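PDB 4B46: tubulin-like protein CetZ1 from Haloferax volcanii, which binds GTP and probably hydrolyses it, and controls archaeal cell shape, being essential for the rod-shaped cells that swim efficiently. Local coordinates for residues 93-98 / 125-130; 175-178 / 184-187. All blocks are in the same frame, centred on the assembly; numbering follows the deposited sequence.

Interaction 1: residues 93-98 / 125-130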
ATOM      1  N   ILE A  93      -0.496  11.660  17.422  1.00 41.78           N
ATOM      2  CA  ILE A  93      -1.288  11.767  16.200  1.00 43.01           C
ATOM      3  C   ILE A  93      -2.720  12.208  16.485  1.00 43.64           C
ATOM      4  O   ILE A  93      -3.383  11.634  17.343  1.00 41.03           O
ATOM      5  CB  ILE A  93      -1.350  10.401  15.490  1.00 39.74           C
ATOM      6  CG1 ILE A  93       0.018  10.041  14.914  1.00 38.28           C
ATOM      7  CG2 ILE A  93      -2.432  10.385  14.412  1.00 46.68           C
ATOM      8  CD1 ILE A  93       0.068   8.661  14.294  1.00 38.62           C
ATOM      9  N   PRO A  94      -3.212  13.221  15.752  1.00 46.29           N
ATOM     10  CA  PRO A  94      -4.618  13.614  15.883  1.00 44.68           C
ATOM     11  C   PRO A  94      -5.508  12.585  15.179  1.00 44.77           C
ATOM     12  O   PRO A  94      -5.919  12.779  14.029  1.00 41.07           O
ATOM     13  CB  PRO A  94      -4.669  14.956  15.157  1.00 48.78           C
ATOM     14  CG  PRO A  94      -3.597  14.843  14.106  1.00 50.17           C
ATOM     15  CD  PRO A  94      -2.514  13.980  14.698  1.00 46.58           C
ATOM     16  N   VAL A  95      -5.789  11.487  15.874  1.00 40.71           N
ATOM     17  CA  VAL A  95      -6.502  10.359  15.286  1.00 37.27           C
ATOM     18  C   VAL A  95      -7.930  10.712  14.859  1.00 37.01           C
ATOM     19  O   VAL A  95      -8.421  10.185  13.866  1.00 33.05           O
ATOM     20  CB  VAL A  95      -6.483   9.129  16.226  1.00 43.38           C
ATOM     21  CG1 VAL A  95      -7.295   7.978  15.643  1.00 41.43           C
ATOM     22  CG2 VAL A  95      -5.041   8.685  16.478  1.00 41.76           C
ATOM     23  N   HIS A  96      -8.586  11.620  15.584  1.00 31.53           N
ATOM     24  CA  HIS A  96      -9.925  12.060  15.200  1.00 40.09           C
ATOM     25  C   HIS A  96      -9.947  12.708  13.815  1.00 38.64           C
ATOM     26  O   HIS A  96     -11.009  12.864  13.215  1.00 36.43           O
ATOM     27  CB  HIS A  96     -10.515  13.028  16.234  1.00 49.63           C
ATOM     28  CG  HIS A  96     -10.802  12.400  17.562  1.00 52.80           C
ATOM     29  ND1 HIS A  96     -11.636  11.314  17.708  1.00 53.78           N
ATOM     30  CD2 HIS A  96     -10.365  12.708  18.804  1.00 53.73           C
ATOM     31  CE1 HIS A  96     -11.695  10.972  18.983  1.00 51.62           C
ATOM     32  NE2 HIS A  96     -10.935  11.804  19.670  1.00 55.10           N
ATOM     33  N   GLU A  97      -8.776  13.080  13.304  1.00 31.42           N
ATOM     34  CA  GLU A  97      -8.712  13.761  12.013  1.00 33.63           C
ATOM     35  C   GLU A  97      -8.305  12.842  10.868  1.00 33.16           C
ATOM     36  O   GLU A  97      -8.037  13.317   9.766  1.00 34.01           O
ATOM     37  CB  GLU A  97      -7.768  14.966  12.078  1.00 42.58           C
ATOM     38  CG  GLU A  97      -8.253  16.092  12.998  1.00 45.26           C
ATOM     39  CD  GLU A  97      -7.166  17.113  13.300  1.00 53.05           C
ATOM     40  OE1 GLU A  97      -6.168  17.177  12.547  1.00 55.66           O
ATOM     41  OE2 GLU A  97      -7.307  17.851  14.299  1.00 57.32           O
ATOM     42  N   VAL A  98      -8.257  11.535  11.113  1.00 25.19           N
ATOM     43  CA  VAL A  98      -7.927  10.604  10.036  1.00 22.83           C
ATOM     44  C   VAL A  98      -9.087   9.678   9.686  1.00 24.22           C
ATOM     45  O   VAL A  98      -9.908   9.333  10.540  1.00 23.22           O
ATOM     46  CB  VAL A  98      -6.646   9.760  10.332  1.00 30.96           C
ATOM     47  CG1 VAL A  98      -5.545  10.643  10.897  1.00 31.81           C
ATOM     48  CG2 VAL A  98      -6.949   8.618  11.284  1.00 29.04           C
ATOM     49  N   ARG A 125      -7.599  -2.954  17.951  1.00 17.88           N
ATOM     50  CA  ARG A 125      -8.047  -3.218  19.308  1.00 22.03           C
ATOM     51  C   ARG A 125      -8.417  -1.935  20.057  1.00 21.82           C
ATOM     52  O   ARG A 125      -9.292  -1.941  20.925  1.00 21.18           O
ATOM     53  CB  ARG A 125      -6.941  -3.954  20.061  1.00 30.12           C
ATOM     54  CG  ARG A 125      -7.409  -5.120  20.876  1.00 43.88           C
ATOM     55  CD  ARG A 125      -6.248  -6.062  21.182  1.00 48.49           C
ATOM     56  NE  ARG A 125      -6.637  -7.088  22.139  1.00 46.69           N
ATOM     57  CZ  ARG A 125      -6.276  -7.089  23.413  1.00 51.07           C
ATOM     58  NH1 ARG A 125      -5.491  -6.126  23.880  1.00 53.16           N
ATOM     59  NH2 ARG A 125      -6.687  -8.061  24.214  1.00 58.47           N
ATOM     60  N   ILE A 126      -7.743  -0.836  19.737  1.00 21.76           N
ATOM     61  CA  ILE A 126      -7.967   0.397  20.489  1.00 24.66           C
ATOM     62  C   ILE A 126      -8.661   1.504  19.691  1.00 22.28           C
ATOM     63  O   ILE A 126      -9.257   2.404  20.285  1.00 23.45           O
ATOM     64  CB  ILE A 126      -6.660   0.936  21.145  1.00 28.51           C
ATOM     65  CG1 ILE A 126      -5.849   1.755  20.144  1.00 38.87           C
ATOM     66  CG2 ILE A 126      -5.820  -0.217  21.723  1.00 26.83           C
ATOM     67  CD1 ILE A 126      -4.512   2.210  20.690  1.00 44.07           C
ATOM     68  N   TYR A 127      -8.585   1.442  18.360  1.00 19.94           N
ATOM     69  CA  TYR A 127      -9.243   2.438  17.515  1.00 24.59           C
ATOM     70  C   TYR A 127     -10.375   1.813  16.707  1.00 24.92           C
ATOM     71  O   TYR A 127     -10.384   0.608  16.472  1.00 22.65           O
ATOM     72  CB  TYR A 127      -8.251   3.107  16.555  1.00 17.88           C
ATOM     73  CG  TYR A 127      -7.135   3.854  17.243  1.00 21.65           C
ATOM     74  CD1 TYR A 127      -7.400   4.961  18.044  1.00 23.66           C
ATOM     75  CD2 TYR A 127      -5.813   3.457  17.087  1.00 26.77           C
ATOM     76  CE1 TYR A 127      -6.375   5.646  18.681  1.00 25.87           C
ATOM     77  CE2 TYR A 127      -4.783   4.134  17.713  1.00 27.56           C
ATOM     78  CZ  TYR A 127      -5.066   5.226  18.504  1.00 26.07           C
ATOM     79  OH  TYR A 127      -4.040   5.894  19.121  1.00 25.97           O
ATOM     80  N   THR A 128     -11.322   2.642  16.278  1.00 25.40           N
ATOM     81  CA  THR A 128     -12.463   2.159  15.509  1.00 22.03           C
ATOM     82  C   THR A 128     -12.406   2.531  14.027  1.00 25.73           C
ATOM     83  O   THR A 128     -13.240   2.079  13.250  1.00 22.90           O
ATOM     84  CB  THR A 128     -13.801   2.643  16.111  1.00 26.23           C
ATOM     85  OG1 THR A 128     -13.756   4.063  16.295  1.00 24.88           O
ATOM     86  CG2 THR A 128     -14.049   1.983  17.458  1.00 27.79           C
ATOM     87  N   GLU A 129     -11.442   3.356  13.632  1.00 21.54           N
ATOM     88  CA  GLU A 129     -11.249   3.649  12.210  1.00 18.46           C
ATOM     89  C   GLU A 129     -10.703   2.404  11.498  1.00 20.65           C
ATOM     90  O   GLU A 129     -10.084   1.558  12.136  1.00 19.99           O
ATOM     91  CB  GLU A 129     -10.267   4.813  12.014  1.00 24.58           C
ATOM     92  CG  GLU A 129     -10.788   6.179  12.457  1.00 30.80           C
ATOM     93  CD  GLU A 129     -10.503   6.471  13.914  1.00 30.61           C
ATOM     94  OE1 GLU A 129      -9.934   5.590  14.596  1.00 28.27           O
ATOM     95  OE2 GLU A 129     -10.839   7.589  14.366  1.00 31.32           O
ATOM     96  N   PRO A 130     -10.930   2.288  10.177  1.00 14.96           N
ATOM     97  CA  PRO A 130     -10.351   1.146   9.444  1.00 14.13           C
ATOM     98  C   PRO A 130      -8.827   1.112   9.542  1.00 18.03           C
ATOM     99  O   PRO A 130      -8.191   2.168   9.573  1.00 18.92           O
ATOM    100  CB  PRO A 130     -10.762   1.413   7.990  1.00 16.09           C
ATOM    101  CG  PRO A 130     -11.976   2.294   8.082  1.00 17.05           C
ATOM    102  CD  PRO A 130     -11.748   3.153   9.308  1.00 19.49           C
TER
HETATM  103  O   HOH W   1     -11.526   9.608  12.731  1.00 41.15           O

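Interaction 2: residues 175-178 / 184-187. With GDP (guanosine-5'-diphosphate), chain B.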
ATOM      1  N   THR A 175      16.250  -4.678 -13.603  1.00 56.36           N
ATOM      2  CA  THR A 175      17.355  -5.612 -13.818  1.00 63.39           C
ATOM      3  C   THR A 175      18.765  -5.019 -13.837  1.00 62.33           C
ATOM      4  O   THR A 175      19.621  -5.426 -13.048  1.00 68.80           O
ATOM      5  CB  THR A 175      17.130  -6.472 -15.079  1.00 65.19           C
ATOM      6  OG1 THR A 175      16.047  -7.378 -14.841  1.00 67.65           O
ATOM      7  CG2 THR A 175      18.386  -7.268 -15.425  1.00 67.37           C
ATOM      8  N   GLY A 176      19.009  -4.061 -14.723  1.00 57.00           N
ATOM      9  CA  GLY A 176      20.357  -3.553 -14.926  1.00 63.07           C
ATOM     10  C   GLY A 176      20.902  -2.744 -13.763  1.00 67.11           C
ATOM     11  O   GLY A 176      22.056  -2.316 -13.771  1.00 69.62           O
ATOM     12  N   GLU A 177      20.070  -2.556 -12.747  1.00 66.71           N
ATOM     13  CA  GLU A 177      20.371  -1.609 -11.685  1.00 59.23           C
ATOM     14  C   GLU A 177      20.854  -2.234 -10.395  1.00 47.60           C
ATOM     15  O   GLU A 177      20.672  -3.423 -10.152  1.00 46.62           O
ATOM     16  CB  GLU A 177      19.140  -0.767 -11.387  1.00 61.45           C
ATOM     17  CG  GLU A 177      18.762   0.153 -12.509  1.00 68.90           C
ATOM     18  CD  GLU A 177      18.222   1.452 -11.989  1.00 73.10           C
ATOM     19  OE1 GLU A 177      17.097   1.440 -11.450  1.00 72.77           O
ATOM     20  OE2 GLU A 177      18.935   2.474 -12.095  1.00 76.00           O
ATOM     21  N   SER A 178      21.467  -1.402  -9.565  1.00 41.79           N
ATOM     22  CA  SER A 178      21.848  -1.797  -8.226  1.00 37.94           C
ATOM     23  C   SER A 178      20.583  -2.081  -7.422  1.00 39.54           C
ATOM     24  O   SER A 178      19.481  -1.672  -7.809  1.00 38.94           O
ATOM     25  CB  SER A 178      22.640  -0.679  -7.560  1.00 38.63           C
ATOM     26  OG  SER A 178      21.780   0.383  -7.174  1.00 38.64           O
ATOM     27  N   ASP A 184      14.702   2.706  -5.180  1.00 23.38           N
ATOM     28  CA  ASP A 184      14.333   4.114  -5.357  1.00 30.00           C
ATOM     29  C   ASP A 184      13.279   4.284  -6.444  1.00 30.53           C
ATOM     30  O   ASP A 184      12.337   5.060  -6.291  1.00 32.52           O
ATOM     31  CB  ASP A 184      15.552   4.972  -5.709  1.00 34.84           C
ATOM     32  CG  ASP A 184      16.484   5.177  -4.532  1.00 38.60           C
ATOM     33  OD1 ASP A 184      16.083   4.859  -3.391  1.00 40.16           O
ATOM     34  OD2 ASP A 184      17.622   5.649  -4.757  1.00 38.50           O
ATOM     35  N   GLU A 185      13.441   3.564  -7.548  1.00 22.99           N
ATOM     36  CA  GLU A 185      12.477   3.661  -8.633  1.00 24.14           C
ATOM     37  C   GLU A 185      11.205   2.925  -8.276  1.00 23.07           C
ATOM     38  O   GLU A 185      10.111   3.418  -8.543  1.00 22.98           O
ATOM     39  CB  GLU A 185      13.078   3.163  -9.953  1.00 29.47           C
ATOM     40  CG  GLU A 185      14.265   4.005 -10.378  1.00 40.60           C
ATOM     41  CD  GLU A 185      14.993   3.453 -11.589  1.00 57.62           C
ATOM     42  OE1 GLU A 185      14.562   2.416 -12.139  1.00 63.71           O
ATOM     43  OE2 GLU A 185      16.006   4.062 -11.988  1.00 60.28           O
ATOM     44  N   ILE A 186      11.338   1.763  -7.641  1.00 21.60           N
ATOM     45  CA  ILE A 186      10.154   1.031  -7.187  1.00 18.13           C
ATOM     46  C   ILE A 186       9.322   1.844  -6.192  1.00 23.32           C
ATOM     47  O   ILE A 186       8.088   1.903  -6.297  1.00 19.14           O
ATOM     48  CB  ILE A 186      10.515  -0.334  -6.585  1.00 20.47           C
ATOM     49  CG1 ILE A 186      11.017  -1.278  -7.685  1.00 26.30           C
ATOM     50  CG2 ILE A 186       9.306  -0.941  -5.868  1.00 18.52           C
ATOM     51  CD1 ILE A 186      11.711  -2.541  -7.164  1.00 25.71           C
ATOM     52  N   ASN A 187       9.992   2.494  -5.247  1.00 16.54           N
ATOM     53  CA  ASN A 187       9.274   3.312  -4.268  1.00 15.01           C
ATOM     54  C   ASN A 187       8.517   4.480  -4.907  1.00 16.73           C
ATOM     55  O   ASN A 187       7.460   4.861  -4.422  1.00 19.42           O
ATOM     56  CB  ASN A 187      10.213   3.816  -3.163  1.00 17.59           C
ATOM     57  CG  ASN A 187      10.775   2.687  -2.315  1.00 22.21           C
ATOM     58  OD1 ASN A 187      10.299   1.555  -2.380  1.00 17.99           O
ATOM     59  ND2 ASN A 187      11.781   2.996  -1.497  1.00 17.52           N
TER
HETATM   60  PB  GDP B1368      13.180  -5.220   7.964  1.00 19.24           P
HETATM   61  O1B GDP B1368      13.802  -6.287   8.819  1.00 17.26           O
HETATM   62  O2B GDP B1368      13.679  -3.837   8.315  1.00 17.24           O
HETATM   63  O3B GDP B1368      11.683  -5.320   8.107  1.00 16.32           O
HETATM   64  O3A GDP B1368      13.633  -5.601   6.478  1.00 18.80           O
HETATM   65  PA  GDP B1368      13.624  -4.585   5.244  1.00 18.22           P
HETATM   66  O1A GDP B1368      12.474  -3.639   5.306  1.00 17.92           O
HETATM   67  O2A GDP B1368      14.954  -3.891   5.147  1.00 15.31           O
HETATM   68  O5' GDP B1368      13.480  -5.625   4.017  1.00 17.34           O
HETATM   69  C5' GDP B1368      12.294  -6.421   3.961  1.00 15.23           C
HETATM   70  C4' GDP B1368      11.912  -6.652   2.511  1.00 16.55           C
HETATM   71  O4' GDP B1368      11.485  -5.434   1.925  1.00 16.17           O
HETATM   72  C3' GDP B1368      13.104  -7.050   1.663  1.00 15.26           C
HETATM   73  O3' GDP B1368      13.213  -8.466   1.699  1.00 23.00           O
HETATM   74  C2' GDP B1368      12.770  -6.526   0.274  1.00 18.14           C
HETATM   75  O2' GDP B1368      11.885  -7.422  -0.401  1.00 16.77           O
HETATM   76  C1' GDP B1368      11.908  -5.332   0.546  1.00 19.09           C
HETATM   77  N9  GDP B1368      12.556  -4.014   0.519  1.00 15.59           N
HETATM   78  C8  GDP B1368      13.624  -3.607   1.236  1.00 19.04           C
HETATM   79  N7  GDP B1368      13.872  -2.290   1.007  1.00 22.24           N
HETATM   80  C5  GDP B1368      12.917  -1.842   0.154  1.00 22.37           C
HETATM   81  C6  GDP B1368      12.560  -0.559  -0.487  1.00 20.25           C
HETATM   82  O6  GDP B1368      13.235   0.487  -0.292  1.00 18.50           O
HETATM   83  N1  GDP B1368      11.493  -0.553  -1.297  1.00 18.24           N
HETATM   84  C2  GDP B1368      10.745  -1.644  -1.543  1.00 18.79           C
HETATM   85  N2  GDP B1368       9.694  -1.537  -2.389  1.00 19.67           N
HETATM   86  N3  GDP B1368      11.004  -2.848  -0.986  1.00 20.38           N
HETATM   87  C4  GDP B1368      12.052  -2.988  -0.148  1.00 20.12           C

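Interaction 1: residues 93-98 / 125-130
The first torsion of Val-95 sets CG1 opposite the backbone N (chi1 177°) and turns it onto both Tyr-127 and Glu-129. Glu-129 bends at chi2 (89°), which folds its carboxylate back beside the same methyl. Val-95 CG1 lies 3.9 Å from CD1 of Tyr-127. It makes an off-centre CH-pi contact, 4.3 Å from the centroid of the Tyr-127 ring. The second methyl, CG2 of Val-95, rests 4.0 Å from OH of Tyr-127, near the far end of the ring. The same CG1 of Val-95 also touches OE1 of Glu-129 at 3.7 Å. No direct hydrogen bond joins 93-98 to 125-130. A water links them instead: it is bonded to Val-98 O at 2.7 Å and to Glu-129 OE2 at 2.7 Å. Ile-126 CG1 packs against one face of the tyrosine ring. Phe-101 stacks with that ring and Gln-87 NE2 is hydrogen-bonded to its hydroxyl; both help hold it in place. The contact joins the turn before strand 100-106 to the end of helix 111-126 and the loop that leads into strand 131-137. These are neighbouring parallel strands of the GTPase domain. The chemistry is mixed: one valine methyl meets an aromatic ring and a carboxylate, and the polar link runs through a water, which probably cannot donate fully to all the acceptors around it.

Interaction 2: residues 175-178 / 184-187
Two flat carboxylates, of Glu-177 and Glu-185, meet with their planes 29° apart. OE1 of Glu-177 stands above the plane of the Glu-185 carboxylate. It is 2.8 Å from OE1 of Glu-185 and 2.9 Å from OE2 of the same group. Both partners are acceptors, so this is a close approach of like charges and not a hydrogen bond. The side chains come from opposite directions: Glu-177 from the loop before helix 179-198, Glu-185 from the helix itself. Ser-178 is the N-cap of that helix, and its OG is hydrogen-bonded to Gly-181 N. The helix probably corresponds to the central helix joining the two domains in the tubulin/FtsZ fold. Two residues beyond Glu-185, the amide of Asn-187 reads the edge of guanine. Its OD1 accepts from GDP N1 at 2.7 Å and, weakly, from GDP N2 at 3.2 Å. ND2 of Asn-187 donates to GDP O6 at 3.1 Å. Ile-186 CG2 touches GDP N2 at 3.6 Å. This two-sided pairing is consistent with guanine recognition by Asn-187, a known GTP-binding residue. The glutamates lie at the surface, where solvent would probably screen the two charges, and their very short spacing is doubtful in detail.

How the interactions relate
Interactions 1 and 2 lie on opposite sides of the chain's centre. Their centres are 35 Å apart, and their nearest atoms about 20 Å. Both segments of interaction 1 precede those of interaction 2 in the chain. Interaction 1 sits where two parallel strands of the GTPase domain begin, away from the GTP-binding residues. Interaction 2 joins the loop before helix 179-198 to that helix, whose Ile-186 and Asn-187 reach the nucleotide. The Glu-185 side chain is about 10 Å from that of Asn-169 and about 11 Å from that of Lys-14, both GTP-binding residues. One contact therefore belongs to the framework of the sheet; the other shares a helix with the pocket, though its glutamates do not touch the nucleotide.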